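Local coordinates for protein serpin (PDB 5HGC) that binds cortisol and may inhibit serine-type endopeptidases, as many members of the serpin family do, at residues A102-A107 / K140-Y145; D144-K149 / A170-F175; V40-A45 / V317-S322. All coordinates share one frame; numbering follows the deposited sequence.

Contact 1: A102-A107 / K140-Y145. Unlike the reference sequence in segment 102-107: A107 (reference Glu).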
loop_
_atom_site.group_PDB
_atom_site.type_symbol
_atom_site.label_atom_id
_atom_site.label_comp_id
_atom_site.label_asym_id
_atom_site.label_seq_id
_atom_site.Cartn_x
_atom_site.Cartn_y
_atom_site.Cartn_z
ATOM N N ALA A 102 -1.155 6.499 -13.302
ATOM C CA ALA A 102 -1.638 7.194 -14.493
ATOM C C ALA A 102 -1.826 8.658 -14.161
ATOM O O ALA A 102 -2.074 9.003 -12.996
ATOM C CB ALA A 102 -2.908 6.581 -15.065
ATOM N N ILE A 103 -1.611 9.502 -15.183
ATOM C CA ILE A 103 -1.964 10.907 -15.146
ATOM C C ILE A 103 -2.995 11.283 -16.182
ATOM O O ILE A 103 -2.965 10.789 -17.294
ATOM C CB ILE A 103 -0.773 11.878 -15.152
ATOM C CG1 ILE A 103 0.079 11.741 -16.409
ATOM C CG2 ILE A 103 0.052 11.654 -13.918
ATOM C CD1 ILE A 103 1.112 12.848 -16.635
ATOM N N PHE A 104 -3.941 12.113 -15.767
ATOM C CA PHE A 104 -4.968 12.652 -16.641
ATOM C C PHE A 104 -4.777 14.164 -16.651
ATOM O O PHE A 104 -4.931 14.821 -15.595
ATOM C CB PHE A 104 -6.342 12.203 -16.152
ATOM C CG PHE A 104 -6.498 10.720 -16.165
ATOM C CD1 PHE A 104 -6.101 9.928 -15.026
ATOM C CD2 PHE A 104 -7.014 10.060 -17.322
ATOM C CE1 PHE A 104 -6.242 8.518 -15.062
ATOM C CE2 PHE A 104 -7.176 8.661 -17.347
ATOM C CZ PHE A 104 -6.780 7.894 -16.219
ATOM N N VAL A 105 -4.313 14.690 -17.786
ATOM C CA VAL A 105 -3.870 16.104 -17.855
ATOM C C VAL A 105 -4.864 16.827 -18.764
ATOM O O VAL A 105 -5.297 16.269 -19.809
ATOM C CB VAL A 105 -2.419 16.283 -18.393
ATOM C CG1 VAL A 105 -1.936 17.760 -18.346
ATOM C CG2 VAL A 105 -1.449 15.460 -17.563
ATOM N N THR A 106 -5.256 18.045 -18.366
ATOM C CA THR A 106 -6.127 18.867 -19.213
ATOM C C THR A 106 -5.576 18.996 -20.630
ATOM O O THR A 106 -4.368 19.227 -20.827
ATOM C CB THR A 106 -6.376 20.255 -18.628
ATOM O OG1 THR A 106 -7.006 21.051 -19.625
ATOM C CG2 THR A 106 -5.097 20.935 -18.198
ATOM N N ALA A 107 -6.460 18.794 -21.603
ATOM C CA ALA A 107 -6.160 19.046 -23.012
ATOM C C ALA A 107 -5.585 20.458 -23.261
ATOM O O ALA A 107 -4.842 20.669 -24.206
ATOM C CB ALA A 107 -7.395 18.775 -23.863
ATOM N N LYS A 140 -16.677 8.850 -16.622
ATOM C CA LYS A 140 -16.985 7.547 -17.173
ATOM C C LYS A 140 -15.725 6.940 -17.857
ATOM O O LYS A 140 -15.479 5.737 -17.723
ATOM C CB LYS A 140 -18.243 7.552 -18.069
ATOM C CG LYS A 140 -18.480 6.212 -18.793
ATOM C CD LYS A 140 -19.841 6.057 -19.450
ATOM C CE LYS A 140 -20.280 4.587 -19.463
ATOM N NZ LYS A 140 -19.664 3.795 -20.576
ATOM N N GLN A 141 -14.923 7.760 -18.541
ATOM C CA GLN A 141 -13.791 7.200 -19.273
ATOM C C GLN A 141 -12.606 6.851 -18.360
ATOM O O GLN A 141 -11.919 5.855 -18.596
ATOM C CB GLN A 141 -13.398 8.073 -20.442
ATOM C CG GLN A 141 -14.283 7.788 -21.628
ATOM C CD GLN A 141 -13.957 8.665 -22.816
ATOM O OE1 GLN A 141 -14.663 9.637 -23.074
ATOM N NE2 GLN A 141 -12.879 8.336 -23.540
ATOM N N ILE A 142 -12.424 7.644 -17.309
ATOM C CA ILE A 142 -11.429 7.339 -16.300
ATOM C C ILE A 142 -11.767 6.047 -15.540
ATOM O O ILE A 142 -10.883 5.192 -15.353
ATOM C CB ILE A 142 -11.185 8.513 -15.336
ATOM C CG1 ILE A 142 -10.580 9.688 -16.101
ATOM C CG2 ILE A 142 -10.220 8.095 -14.230
ATOM C CD1 ILE A 142 -10.548 10.957 -15.304
ATOM N N ASN A 143 -13.026 5.905 -15.119
ATOM C CA ASN A 143 -13.448 4.739 -14.347
ATOM C C ASN A 143 -13.473 3.459 -15.159
ATOM O O ASN A 143 -13.167 2.369 -14.637
ATOM C CB ASN A 143 -14.788 4.993 -13.684
ATOM C CG ASN A 143 -14.715 6.092 -12.636
ATOM O OD1 ASN A 143 -13.684 6.253 -11.935
ATOM N ND2 ASN A 143 -15.792 6.879 -12.530
ATOM N N ASP A 144 -13.784 3.601 -16.444
ATOM C CA ASP A 144 -13.682 2.497 -17.373
ATOM C C ASP A 144 -12.238 2.067 -17.551
ATOM O O ASP A 144 -11.951 0.864 -17.742
ATOM C CB ASP A 144 -14.269 2.875 -18.723
ATOM C CG ASP A 144 -15.801 2.955 -18.695
ATOM O OD1 ASP A 144 -16.426 2.502 -17.694
ATOM O OD2 ASP A 144 -16.370 3.485 -19.677
ATOM N N TYR A 145 -11.338 3.054 -17.480
ATOM C CA TYR A 145 -9.933 2.806 -17.638
ATOM C C TYR A 145 -9.413 1.971 -16.465
ATOM O O TYR A 145 -8.744 0.917 -16.684
ATOM C CB TYR A 145 -9.180 4.105 -17.791
ATOM C CG TYR A 145 -7.717 3.920 -17.619
ATOM C CD1 TYR A 145 -6.932 3.312 -18.633
ATOM C CD2 TYR A 145 -7.079 4.326 -16.399
ATOM C CE1 TYR A 145 -5.569 3.136 -18.443
ATOM C CE2 TYR A 145 -5.724 4.128 -16.203
ATOM C CZ TYR A 145 -4.989 3.552 -17.238
ATOM O OH TYR A 145 -3.671 3.432 -17.056
#

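Contact 2: D144-K149 / A170-F175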
loop_
_atom_site.group_PDB
_atom_site.type_symbol
_atom_site.label_atom_id
_atom_site.label_comp_id
_atom_site.label_asym_id
_atom_site.label_seq_id
_atom_site.Cartn_x
_atom_site.Cartn_y
_atom_site.Cartn_z
ATOM N N ASP A 144 -13.784 3.601 -16.444
ATOM C CA ASP A 144 -13.682 2.497 -17.373
ATOM C C ASP A 144 -12.238 2.067 -17.551
ATOM O O ASP A 144 -11.951 0.864 -17.742
ATOM C CB ASP A 144 -14.269 2.875 -18.723
ATOM C CG ASP A 144 -15.801 2.955 -18.695
ATOM O OD1 ASP A 144 -16.426 2.502 -17.694
ATOM O OD2 ASP A 144 -16.370 3.485 -19.677
ATOM N N TYR A 145 -11.338 3.054 -17.480
ATOM C CA TYR A 145 -9.933 2.806 -17.638
ATOM C C TYR A 145 -9.413 1.971 -16.465
ATOM O O TYR A 145 -8.744 0.917 -16.684
ATOM C CB TYR A 145 -9.180 4.105 -17.791
ATOM C CG TYR A 145 -7.717 3.920 -17.619
ATOM C CD1 TYR A 145 -6.932 3.312 -18.633
ATOM C CD2 TYR A 145 -7.079 4.326 -16.399
ATOM C CE1 TYR A 145 -5.569 3.136 -18.443
ATOM C CE2 TYR A 145 -5.724 4.128 -16.203
ATOM C CZ TYR A 145 -4.989 3.552 -17.238
ATOM O OH TYR A 145 -3.671 3.432 -17.056
ATOM N N ILE A 146 -9.751 2.415 -15.244
ATOM C CA ILE A 146 -9.369 1.697 -14.007
ATOM C C ILE A 146 -9.977 0.320 -14.001
ATOM O O ILE A 146 -9.293 -0.645 -13.666
ATOM C CB ILE A 146 -9.744 2.428 -12.707
ATOM C CG1 ILE A 146 -9.372 3.929 -12.798
ATOM C CG2 ILE A 146 -9.093 1.766 -11.485
ATOM C CD1 ILE A 146 -7.890 4.276 -12.875
ATOM N N GLU A 147 -11.234 0.218 -14.407
ATOM C CA GLU A 147 -11.886 -1.062 -14.442
ATOM C C GLU A 147 -11.231 -2.041 -15.413
ATOM O O GLU A 147 -11.038 -3.220 -15.084
ATOM C CB GLU A 147 -13.360 -0.896 -14.754
ATOM C CG GLU A 147 -14.107 -2.218 -14.871
ATOM C CD GLU A 147 -15.583 -1.983 -15.064
ATOM O OE1 GLU A 147 -16.011 -0.805 -14.931
ATOM O OE2 GLU A 147 -16.306 -2.971 -15.338
ATOM N N ARG A 148 -10.878 -1.553 -16.588
ATOM C CA ARG A 148 -10.379 -2.430 -17.616
ATOM C C ARG A 148 -8.967 -2.883 -17.243
ATOM O O ARG A 148 -8.591 -4.047 -17.437
ATOM C CB ARG A 148 -10.421 -1.729 -18.979
ATOM C CG ARG A 148 -10.148 -2.677 -20.109
ATOM C CD ARG A 148 -10.749 -2.237 -21.423
ATOM N NE ARG A 148 -10.501 -3.297 -22.407
ATOM C CZ ARG A 148 -10.851 -3.290 -23.698
ATOM N NH1 ARG A 148 -11.508 -2.265 -24.276
ATOM N NH2 ARG A 148 -10.527 -4.349 -24.428
ATOM N N LYS A 149 -8.218 -1.944 -16.675
ATOM C CA LYS A 149 -6.817 -2.101 -16.304
ATOM C C LYS A 149 -6.724 -3.154 -15.170
ATOM O O LYS A 149 -5.752 -3.891 -15.090
ATOM C CB LYS A 149 -6.285 -0.703 -15.893
ATOM C CG LYS A 149 -4.853 -0.299 -16.227
ATOM C CD LYS A 149 -4.265 -0.896 -17.493
ATOM C CE LYS A 149 -2.912 -0.281 -17.829
ATOM N NZ LYS A 149 -1.656 -0.607 -17.069
ATOM N N ALA A 170 -3.438 9.443 -10.690
ATOM C CA ALA A 170 -4.064 8.220 -10.163
ATOM C C ALA A 170 -3.010 7.098 -9.813
ATOM O O ALA A 170 -2.196 6.731 -10.687
ATOM C CB ALA A 170 -5.078 7.687 -11.154
ATOM N N SER A 171 -2.995 6.576 -8.562
ATOM C CA SER A 171 -2.359 5.256 -8.343
ATOM C C SER A 171 -3.342 4.260 -7.796
ATOM O O SER A 171 -4.150 4.560 -6.897
ATOM C CB SER A 171 -1.070 5.281 -7.528
ATOM O OG SER A 171 -1.411 5.611 -6.202
ATOM N N PHE A 172 -3.278 3.060 -8.358
ATOM C CA PHE A 172 -4.182 2.047 -7.948
ATOM C C PHE A 172 -3.507 0.698 -8.032
ATOM O O PHE A 172 -2.568 0.509 -8.789
ATOM C CB PHE A 172 -5.459 2.113 -8.773
ATOM C CG PHE A 172 -5.219 2.150 -10.251
ATOM C CD1 PHE A 172 -4.795 3.343 -10.893
ATOM C CD2 PHE A 172 -5.428 1.000 -11.036
ATOM C CE1 PHE A 172 -4.577 3.358 -12.279
ATOM C CE2 PHE A 172 -5.223 1.035 -12.430
ATOM C CZ PHE A 172 -4.796 2.202 -13.045
ATOM N N VAL A 173 -4.012 -0.247 -7.257
ATOM C CA VAL A 173 -3.369 -1.578 -7.113
ATOM C C VAL A 173 -4.356 -2.501 -6.449
ATOM O O VAL A 173 -4.984 -2.119 -5.462
ATOM C CB VAL A 173 -2.024 -1.515 -6.338
ATOM C CG1 VAL A 173 -2.210 -0.804 -5.007
ATOM C CG2 VAL A 173 -1.428 -2.894 -6.217
ATOM N N TYR A 174 -4.525 -3.672 -7.055
ATOM C CA TYR A 174 -5.313 -4.772 -6.503
ATOM C C TYR A 174 -4.333 -5.941 -6.219
ATOM O O TYR A 174 -3.393 -6.185 -7.008
ATOM C CB TYR A 174 -6.423 -5.244 -7.476
ATOM C CG TYR A 174 -7.014 -6.606 -7.099
ATOM C CD1 TYR A 174 -8.109 -6.710 -6.190
ATOM C CD2 TYR A 174 -6.468 -7.817 -7.617
ATOM C CE1 TYR A 174 -8.671 -7.959 -5.865
ATOM C CE2 TYR A 174 -7.001 -9.072 -7.254
ATOM C CZ TYR A 174 -8.085 -9.128 -6.386
ATOM O OH TYR A 174 -8.597 -10.347 -6.056
ATOM N N PHE A 175 -4.568 -6.667 -5.114
ATOM C CA PHE A 175 -3.783 -7.840 -4.818
ATOM C C PHE A 175 -4.664 -8.905 -4.188
ATOM O O PHE A 175 -5.605 -8.606 -3.428
ATOM C CB PHE A 175 -2.582 -7.454 -3.915
ATOM C CG PHE A 175 -1.646 -8.609 -3.564
ATOM C CD1 PHE A 175 -0.743 -9.140 -4.520
ATOM C CD2 PHE A 175 -1.665 -9.180 -2.282
ATOM C CE1 PHE A 175 0.119 -10.208 -4.198
ATOM C CE2 PHE A 175 -0.806 -10.248 -1.964
ATOM C CZ PHE A 175 0.091 -10.770 -2.922
#

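Contact 3: V40-A45 / V317-S322. Unlike the reference sequence in segment 40-45: T44 (reference Ala).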
loop_
_atom_site.group_PDB
_atom_site.type_symbol
_atom_site.label_atom_id
_atom_site.label_comp_id
_atom_site.label_asym_id
_atom_site.label_seq_id
_atom_site.Cartn_x
_atom_site.Cartn_y
_atom_site.Cartn_z
ATOM N N VAL A 40 3.994 1.548 -1.244
ATOM C CA VAL A 40 4.913 1.481 -2.346
ATOM C C VAL A 40 4.336 2.170 -3.575
ATOM O O VAL A 40 5.080 2.856 -4.274
ATOM C CB VAL A 40 5.354 0.043 -2.669
ATOM C CG1 VAL A 40 4.171 -0.884 -3.110
ATOM C CG2 VAL A 40 6.582 0.090 -3.581
ATOM N N SER A 41 3.026 2.008 -3.791
ATOM C CA SER A 41 2.313 2.631 -4.854
ATOM C C SER A 41 2.296 4.167 -4.706
ATOM O O SER A 41 2.574 4.868 -5.681
ATOM C CB SER A 41 0.920 2.035 -4.939
ATOM O OG SER A 41 0.061 2.928 -5.620
ATOM N N ILE A 42 2.051 4.696 -3.499
ATOM C CA ILE A 42 2.093 6.152 -3.305
ATOM C C ILE A 42 3.497 6.622 -3.533
ATOM O O ILE A 42 3.715 7.568 -4.284
ATOM C CB ILE A 42 1.554 6.634 -1.948
ATOM C CG1 ILE A 42 0.070 6.276 -1.869
ATOM C CG2 ILE A 42 1.824 8.131 -1.722
ATOM C CD1 ILE A 42 -0.464 6.382 -0.452
ATOM N N SER A 43 4.461 5.946 -2.936
ATOM C CA SER A 43 5.818 6.454 -3.040
ATOM C C SER A 43 6.200 6.516 -4.496
ATOM O O SER A 43 6.840 7.459 -4.914
ATOM C CB SER A 43 6.818 5.568 -2.339
ATOM O OG SER A 43 6.766 5.802 -0.982
ATOM N N THR A 44 5.807 5.498 -5.247
ATOM C CA THR A 44 6.193 5.371 -6.636
ATOM C C THR A 44 5.511 6.453 -7.496
ATOM O O THR A 44 6.204 7.028 -8.318
ATOM C CB THR A 44 5.890 3.955 -7.123
ATOM O OG1 THR A 44 6.633 3.030 -6.321
ATOM C CG2 THR A 44 6.294 3.776 -8.521
ATOM N N ALA A 45 4.210 6.750 -7.274
ATOM C CA ALA A 45 3.480 7.741 -8.067
ATOM C C ALA A 45 4.163 9.102 -7.896
ATOM O O ALA A 45 4.445 9.773 -8.897
ATOM C CB ALA A 45 2.017 7.817 -7.682
ATOM N N VAL A 317 -4.837 13.954 -6.436
ATOM C CA VAL A 317 -4.193 12.625 -6.466
ATOM C C VAL A 317 -5.075 11.682 -5.724
ATOM O O VAL A 317 -5.308 11.859 -4.535
ATOM C CB VAL A 317 -2.745 12.598 -5.955
ATOM C CG1 VAL A 317 -2.533 13.472 -4.732
ATOM C CG2 VAL A 317 -2.244 11.163 -5.725
ATOM N N VAL A 318 -5.637 10.731 -6.461
ATOM C CA VAL A 318 -6.448 9.641 -5.917
ATOM C C VAL A 318 -5.631 8.365 -5.852
ATOM O O VAL A 318 -5.008 7.990 -6.848
ATOM C CB VAL A 318 -7.714 9.390 -6.737
ATOM C CG1 VAL A 318 -8.604 8.382 -6.012
ATOM C CG2 VAL A 318 -8.471 10.707 -6.841
ATOM N N HIS A 319 -5.613 7.735 -4.672
ATOM C CA HIS A 319 -5.012 6.420 -4.471
ATOM C C HIS A 319 -6.054 5.385 -4.093
ATOM O O HIS A 319 -6.817 5.619 -3.164
ATOM C CB HIS A 319 -3.957 6.478 -3.399
ATOM C CG HIS A 319 -3.402 5.136 -3.058
ATOM N ND1 HIS A 319 -2.563 4.439 -3.905
ATOM C CD2 HIS A 319 -3.607 4.335 -1.983
ATOM C CE1 HIS A 319 -2.257 3.278 -3.349
ATOM N NE2 HIS A 319 -2.874 3.195 -2.181
ATOM N N LYS A 320 -6.132 4.263 -4.803
ATOM C CA LYS A 320 -7.066 3.203 -4.391
ATOM C C LYS A 320 -6.333 1.859 -4.314
ATOM O O LYS A 320 -5.713 1.423 -5.305
ATOM C CB LYS A 320 -8.309 3.123 -5.299
ATOM C CG LYS A 320 -9.482 2.290 -4.767
ATOM C CD LYS A 320 -10.728 2.518 -5.610
ATOM C CE LYS A 320 -12.051 2.041 -4.974
ATOM N NZ LYS A 320 -12.522 0.635 -5.266
ATOM N N ALA A 321 -6.372 1.228 -3.135
ATOM C CA ALA A 321 -5.769 -0.101 -2.949
ATOM C C ALA A 321 -6.863 -1.089 -2.626
ATOM O O ALA A 321 -7.804 -0.785 -1.925
ATOM C CB ALA A 321 -4.712 -0.111 -1.860
ATOM N N SER A 322 -6.713 -2.301 -3.115
ATOM C CA SER A 322 -7.738 -3.266 -2.965
ATOM C C SER A 322 -7.138 -4.664 -2.760
ATOM O O SER A 322 -6.149 -5.063 -3.409
ATOM C CB SER A 322 -8.599 -3.171 -4.199
ATOM O OG SER A 322 -9.717 -3.945 -4.029
#

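Contact 1: A102-A107 / K140-Y145
F104 and Y145 form an offset edge-to-face pair, with I142, one helical turn before the tyrosine, packed on the face of the phenylalanine ring. The phenylalanine is best read outward from its backbone. CB points at the helix, and with CG anti to the carbonyl carbon (chi1 -61°) the ring lies alongside I142, the two side chains sliding past one another in opposite senses. CG, at the root of the ring, meets the end of the isoleucine, I142 CD1, at 4.1 Å. Further out along one side, F104 CD2 and CE2 both lie 3.8 Å from I142 CG1. This carbon makes a CH-pi contact, 21° off the ring normal and displaced toward the rim. Along the other flank, over the same face, I142 CG2 lies 4.1 Å from F104 CE1. The ring ends at F104 CZ, which touches Y145 CD2 at 3.6 Å; here the edge of F104 is turned toward the face of Y145. The ring planes are turned 76° apart.

A102, two residues earlier on the same side of the strand, packs its CB near the outer end of the tyrosine, 3.8 Å from Y145 OH. That hydroxyl has its polar partner in E126, to which it is hydrogen-bonded, while F128 adds a third ring beside F104 and Y145. Strand and helix run nearly antiparallel, and the alternate residues A102 and F104 supply the strand's half of the interface. Such an apolar layer is characteristic of the serpin fold, in which helix F lies across the face of beta-sheet A.

Contact 2: D144-K149 / A170-F175
The ring of F172 is approached from three directions by one turn of helix: I146 lies over a face, K149 comes to an edge, and Y145 meets the outer end at a slant. The isoleucine makes the most intimate of these contacts. Its CD1 sits above the ring, displaced toward the rim, in a CH-pi contact 3.8 Å from the centroid of F172 and 22° off the normal. The nearest ring atom, F172 CE1, is 3.5 Å from I146 CD1. The other branch, I146 CG2, lies over the same face, 3.8 Å from F172 CD2, so the two methyl groups cover that face side by side.

The phenylalanine meets them because its CG is placed between the backbone N and the carbonyl carbon (chi1 51°), which holds the ring out toward the helix. K149 crosses it at about a right angle. There the aliphatic root does the touching, K149 CB lying near the ring plane at 4.0 Å from F172 CE2. Its chain is bent at the second torsion, and the amino end leads away from the phenylalanine to a long, weak ion pair with E126. Y145 also crosses at roughly a right angle, bringing its CE2 to 3.8 Å from F172 CZ.

No hydrogen bond spans this interface, which is held by shape and apolar packing. Segment 144-149 runs at 31° to segment 170-175, and the helix covers one side of the strand. Strand 100-106 flanks that strand, where M100 also touches F172, and strand 316-325 lies along the other edge; S171 points away from the helix, to the reverse side of the sheet.

Contact 3: V40-A45 / V317-S322
H319 and S41 converge on a single polar atom, S171 OG, which is hydrogen-bonded to ND1 of the histidine and more weakly to the hydroxyl of S41. The imidazole arrives with CG anti to its own backbone N (chi1 174°), a torsion that sends the ring from the strand toward the helix. S41 stands at its edge, in the ring plane, with S41 OG 3.3 Å from H319 CE1. I42 takes one face. Its CG1 makes a CH-pi contact 3.9 Å from the centroid of the H319 ring and 14° off the normal, and the isoleucine chain crosses the histidine at about a right angle. Beyond it, I42 CD1 lies 4.1 Å from H319 CD2, extending the cover along the ring.

The second ring nitrogen is engaged too, for H319 NE2 is hydrogen-bonded to the backbone N of S38, just before the helical segment. Within the helix, V40 O receives two donors from opposite faces of its carbonyl plane: T44 N at 2.9 Å and T44 OG1 at 2.6 Å. The hydroxyl's share comes from a threonine that replaces the alanine of the reference sequence.

Were H319 an alanine, S38 N and S171 OG would probably each lose a partner, and a gap would be likely to open beside I42. Position and partners are consistent with the serpin shutter, the region beneath the centre of beta-sheet A where the sheet parts when a reactive loop inserts. Since NE2 must accept from a backbone N-H, the buried imidazole is probably neutral with its proton on ND1, and its two nitrogens then join strands 316-325 and 167-176 to the start of helix 39-52.

From the N terminus, the chain first lays down segment 40-45, whose partner, 317-322, comes 272 residues later, so contact 3 closes a long loop around the other two contacts. Inside it, contact 1 closes a shorter loop from strand 100-106 to helix 135-149. Contact 2 then starts on the same helix, sharing D144 and Y145, and closes on strand 167-176. The two small loops follow one another without crossing, and both nest within the large one. Strands 100-106, 167-176 and 316-325 are successive neighbours, so contacts 1 and 2 fasten helix 135-149 to one face of the sheet while contact 3 joins helix 39-52 to the other.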